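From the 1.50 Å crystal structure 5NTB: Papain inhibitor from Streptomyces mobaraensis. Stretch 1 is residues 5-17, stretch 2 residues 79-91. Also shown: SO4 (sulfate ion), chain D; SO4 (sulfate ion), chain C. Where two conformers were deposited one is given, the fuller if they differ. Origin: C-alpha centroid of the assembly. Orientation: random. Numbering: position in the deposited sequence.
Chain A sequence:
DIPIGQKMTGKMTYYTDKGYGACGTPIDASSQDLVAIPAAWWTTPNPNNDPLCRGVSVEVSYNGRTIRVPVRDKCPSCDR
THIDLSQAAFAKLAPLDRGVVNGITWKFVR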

# COMPACT_ATOMS: atom_id res chain seq x y z
N GLY A 5 5.08 -12.76 -3.38
CA GLY A 5 6.35 -13.14 -2.83
C GLY A 5 7.56 -12.48 -3.45
O GLY A 5 8.67 -12.65 -2.94
N GLN A 6 7.39 -11.73 -4.53
CA GLN A 6 8.54 -11.12 -5.20
C GLN A 6 8.86 -9.78 -4.55
O GLN A 6 8.05 -8.86 -4.59
CB GLN A 6 8.29 -10.95 -6.69
CG GLN A 6 9.13 -9.84 -7.30
CD GLN A 6 8.68 -9.45 -8.69
OE1 GLN A 6 8.44 -8.27 -8.97
NE2 GLN A 6 8.58 -10.43 -9.58
N LYS A 7 10.05 -9.68 -3.96
CA LYS A 7 10.43 -8.45 -3.29
C LYS A 7 10.77 -7.39 -4.32
O LYS A 7 11.41 -7.67 -5.34
CB LYS A 7 11.62 -8.68 -2.34
CG LYS A 7 11.32 -9.58 -1.14
CD LYS A 7 11.72 -8.92 0.18
CE LYS A 7 11.04 -9.58 1.39
NZ LYS A 7 10.63 -10.98 1.09
N MET A 8 10.30 -6.18 -4.07
CA MET A 8 10.59 -5.04 -4.93
C MET A 8 11.19 -3.93 -4.10
O MET A 8 10.85 -3.75 -2.93
CB MET A 8 9.34 -4.54 -5.61
CG MET A 8 8.97 -5.46 -6.76
SD MET A 8 7.34 -5.11 -7.40
CE MET A 8 6.30 -5.58 -6.03
N THR A 9 12.12 -3.19 -4.70
CA THR A 9 12.65 -2.00 -4.07
C THR A 9 11.84 -0.81 -4.54
O THR A 9 11.52 -0.67 -5.72
CB THR A 9 14.12 -1.80 -4.41
OG1 THR A 9 14.86 -2.94 -3.96
CG2 THR A 9 14.65 -0.56 -3.71
N GLY A 10 11.49 0.06 -3.60
CA GLY A 10 10.80 1.25 -4.01
C GLY A 10 10.76 2.28 -2.92
O GLY A 10 11.69 2.40 -2.11
N LYS A 11 9.70 3.05 -2.90
CA LYS A 11 9.58 4.15 -1.96
C LYS A 11 8.19 4.10 -1.35
O LYS A 11 7.27 3.48 -1.89
CB LYS A 11 9.82 5.50 -2.63
CG LYS A 11 8.71 5.92 -3.55
CD LYS A 11 8.91 7.34 -4.09
CE LYS A 11 9.76 7.33 -5.35
NZ LYS A 11 9.66 8.61 -6.10
N MET A 12 8.07 4.75 -0.21
CA MET A 12 6.78 4.84 0.44
C MET A 12 6.49 6.28 0.84
O MET A 12 7.38 7.01 1.29
CB MET A 12 6.69 3.92 1.66
CG MET A 12 7.65 4.25 2.78
SD MET A 12 7.44 3.10 4.15
CE MET A 12 8.57 3.81 5.35
N THR A 13 5.26 6.67 0.63
CA THR A 13 4.68 7.88 1.19
C THR A 13 3.49 7.47 2.02
O THR A 13 3.21 6.28 2.20
CB THR A 13 4.28 8.84 0.07
OG1 THR A 13 3.44 8.15 -0.86
CG2 THR A 13 5.51 9.33 -0.67
N TYR A 14 2.77 8.44 2.56
CA TYR A 14 1.58 8.09 3.30
C TYR A 14 0.45 9.06 2.99
O TYR A 14 0.66 10.16 2.50
CB TYR A 14 1.83 8.03 4.81
CG TYR A 14 2.15 9.37 5.42
CD1 TYR A 14 1.14 10.24 5.80
CD2 TYR A 14 3.47 9.77 5.61
CE1 TYR A 14 1.42 11.47 6.34
CE2 TYR A 14 3.76 11.00 6.16
CZ TYR A 14 2.73 11.83 6.52
OH TYR A 14 2.99 13.06 7.08
N TYR A 15 -0.77 8.62 3.30
CA TYR A 15 -1.95 9.43 3.06
C TYR A 15 -2.93 9.27 4.21
O TYR A 15 -2.77 8.39 5.06
CB TYR A 15 -2.59 9.11 1.71
CG TYR A 15 -3.39 7.82 1.56
CD1 TYR A 15 -2.78 6.57 1.66
CD2 TYR A 15 -4.74 7.87 1.24
CE1 TYR A 15 -3.51 5.41 1.46
CE2 TYR A 15 -5.47 6.72 1.03
CZ TYR A 15 -4.85 5.49 1.15
OH TYR A 15 -5.59 4.33 0.95
N THR A 16 -3.94 10.15 4.23
CA THR A 16 -4.85 10.26 5.37
C THR A 16 -6.32 10.26 4.96
O THR A 16 -7.16 10.76 5.72
CB THR A 16 -4.56 11.54 6.16
OG1 THR A 16 -4.66 12.67 5.29
CG2 THR A 16 -3.17 11.49 6.76
N ASP A 17 -6.66 9.73 3.79
CA ASP A 17 -8.05 9.74 3.35
C ASP A 17 -8.95 8.97 4.32
O ASP A 17 -8.58 7.93 4.87
CB ASP A 17 -8.20 9.10 1.97
CG ASP A 17 -7.51 9.86 0.87
OD1 ASP A 17 -6.94 10.94 1.13
OD2 ASP A 17 -7.54 9.36 -0.28
N ASP A 79 4.19 5.69 -9.11
CA ASP A 79 4.87 4.83 -10.06
C ASP A 79 4.90 3.40 -9.52
O ASP A 79 4.53 3.12 -8.37
CB ASP A 79 6.29 5.33 -10.34
CG ASP A 79 6.78 4.97 -11.75
OD1 ASP A 79 6.14 4.14 -12.44
OD2 ASP A 79 7.81 5.52 -12.18
N ARG A 80 5.40 2.50 -10.37
CA ARG A 80 5.24 1.06 -10.17
C ARG A 80 5.63 0.54 -8.79
O ARG A 80 4.95 -0.35 -8.24
CB ARG A 80 6.08 0.37 -11.24
CG ARG A 80 5.90 -1.09 -11.32
CD ARG A 80 6.74 -1.64 -12.47
NE ARG A 80 6.82 -3.07 -12.38
CZ ARG A 80 7.74 -3.72 -11.67
NH1 ARG A 80 8.68 -3.03 -11.01
NH2 ARG A 80 7.74 -5.04 -11.64
N THR A 81 6.73 1.01 -8.21
CA THR A 81 7.17 0.47 -6.93
C THR A 81 6.99 1.46 -5.79
O THR A 81 7.52 1.23 -4.69
CB THR A 81 8.62 0.01 -6.99
OG1 THR A 81 9.45 1.12 -7.30
CG2 THR A 81 8.80 -1.11 -8.05
N HIS A 82 6.24 2.53 -6.01
CA HIS A 82 5.93 3.51 -4.98
C HIS A 82 4.60 3.16 -4.33
O HIS A 82 3.55 3.24 -4.98
CB HIS A 82 5.91 4.90 -5.62
CG HIS A 82 5.35 5.99 -4.75
ND1 HIS A 82 5.10 7.25 -5.24
CD2 HIS A 82 5.01 6.01 -3.44
CE1 HIS A 82 4.60 8.00 -4.28
NE2 HIS A 82 4.54 7.27 -3.18
N ILE A 83 4.63 2.78 -3.04
CA ILE A 83 3.39 2.49 -2.32
C ILE A 83 3.02 3.68 -1.45
O ILE A 83 3.88 4.38 -0.92
CB ILE A 83 3.50 1.20 -1.48
CG1 ILE A 83 4.62 1.30 -0.44
CG2 ILE A 83 3.71 0.01 -2.39
CD1 ILE A 83 4.70 0.08 0.49
N ASP A 84 1.73 3.87 -1.28
CA ASP A 84 1.18 4.94 -0.45
C ASP A 84 0.53 4.25 0.74
O ASP A 84 -0.60 3.75 0.66
CB ASP A 84 0.19 5.78 -1.26
CG ASP A 84 0.07 7.22 -0.78
OD1 ASP A 84 0.84 7.66 0.08
OD2 ASP A 84 -0.81 7.93 -1.31
N LEU A 85 1.25 4.19 1.85
CA LEU A 85 0.73 3.57 3.05
C LEU A 85 -0.25 4.49 3.74
O LEU A 85 -0.18 5.71 3.60
CB LEU A 85 1.86 3.23 4.02
CG LEU A 85 2.74 2.05 3.66
CD1 LEU A 85 3.92 2.03 4.62
CD2 LEU A 85 1.98 0.75 3.77
N SER A 86 -1.16 3.92 4.51
CA SER A 86 -1.88 4.77 5.44
C SER A 86 -0.89 5.46 6.37
O SER A 86 0.20 4.95 6.66
CB SER A 86 -2.89 3.95 6.23
OG SER A 86 -2.25 3.00 7.07
N GLN A 87 -1.26 6.66 6.82
CA GLN A 87 -0.50 7.36 7.84
C GLN A 87 -0.22 6.45 9.03
O GLN A 87 0.90 6.40 9.56
CB GLN A 87 -1.27 8.60 8.28
CG GLN A 87 -0.52 9.50 9.23
CD GLN A 87 -1.39 10.62 9.76
OE1 GLN A 87 -1.04 11.78 9.63
NE2 GLN A 87 -2.54 10.27 10.32
N ALA A 88 -1.23 5.69 9.45
CA ALA A 88 -1.09 4.81 10.60
C ALA A 88 -0.03 3.74 10.37
O ALA A 88 0.76 3.44 11.27
CB ALA A 88 -2.44 4.19 10.95
N ALA A 89 -0.01 3.14 9.17
CA ALA A 89 1.00 2.12 8.91
C ALA A 89 2.39 2.73 8.74
O ALA A 89 3.38 2.18 9.24
CB ALA A 89 0.62 1.33 7.66
N PHE A 90 2.48 3.84 8.02
CA PHE A 90 3.78 4.48 7.77
C PHE A 90 4.50 4.78 9.07
O PHE A 90 5.71 4.53 9.20
CB PHE A 90 3.54 5.74 6.95
CG PHE A 90 4.79 6.45 6.50
CD1 PHE A 90 5.55 7.20 7.39
CD2 PHE A 90 5.16 6.42 5.16
CE1 PHE A 90 6.67 7.88 6.96
CE2 PHE A 90 6.28 7.12 4.72
CZ PHE A 90 7.04 7.85 5.63
N ALA A 91 3.76 5.30 10.06
CA ALA A 91 4.35 5.71 11.33
C ALA A 91 4.97 4.54 12.08
O ALA A 91 5.83 4.76 12.94
CB ALA A 91 3.27 6.36 12.19
S SO4 D . 6.64 8.72 -8.14
O1 SO4 D . 7.96 8.12 -7.95
O2 SO4 D . 6.48 9.88 -7.28
O3 SO4 D . 5.60 7.72 -7.83
O4 SO4 D . 6.50 9.11 -9.55
S SO4 C . 11.35 -5.22 -10.13
O1 SO4 C . 12.43 -6.05 -9.60
O2 SO4 C . 11.89 -4.38 -11.19
O3 SO4 C . 10.28 -6.05 -10.67
O4 SO4 C . 10.82 -4.34 -9.10
O HOH W 1 0.32 10.59 -0.13
O HOH W 2 0.40 14.14 8.42

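The two stretches pair as parallel strands whose axes cross at 37°. Stretch 2 enters through a type I turn from D79 to H82, closed by H82 N to D79 O at 3.0 Å. At T81, O accepts only a weak, long bond from K11 N (3.4 Å).

H82 ND1 donates to O3 of the chain D sulfate (2.7 Å), while NE2 donates to T13 OG1 (2.7 Å). K11 CD lies over the ring face, 4.0 Å from its centroid, and K11 NZ reaches O1 of the same sulfate at 2.6 Å.

The ladder then tightens: I83 N to K11 O is 3.0 Å, and T13 N to I83 O is 3.1 Å. D84 OD1 accepts from T13 OG1 (2.8 Å), so the threonine hydroxyl relays a chain from imidazole to carboxylate. L85 continues the ladder, its N to T13 O at 2.9 Å and its O to Y15 N at 3.0 Å; its CD1 packs 3.7 Å from M12 SD, on the face shared with I83 and Y14.

S86 caps the helix, OG accepting from A89 N (3.1 Å), and Q87 N to Y15 O (2.9 Å) extends the pairing into that helix. F90 is sandwiched: M12 CE covers one ring face, and the Y14 edge meets the other, centroids 4.9 Å apart and planes at 61°.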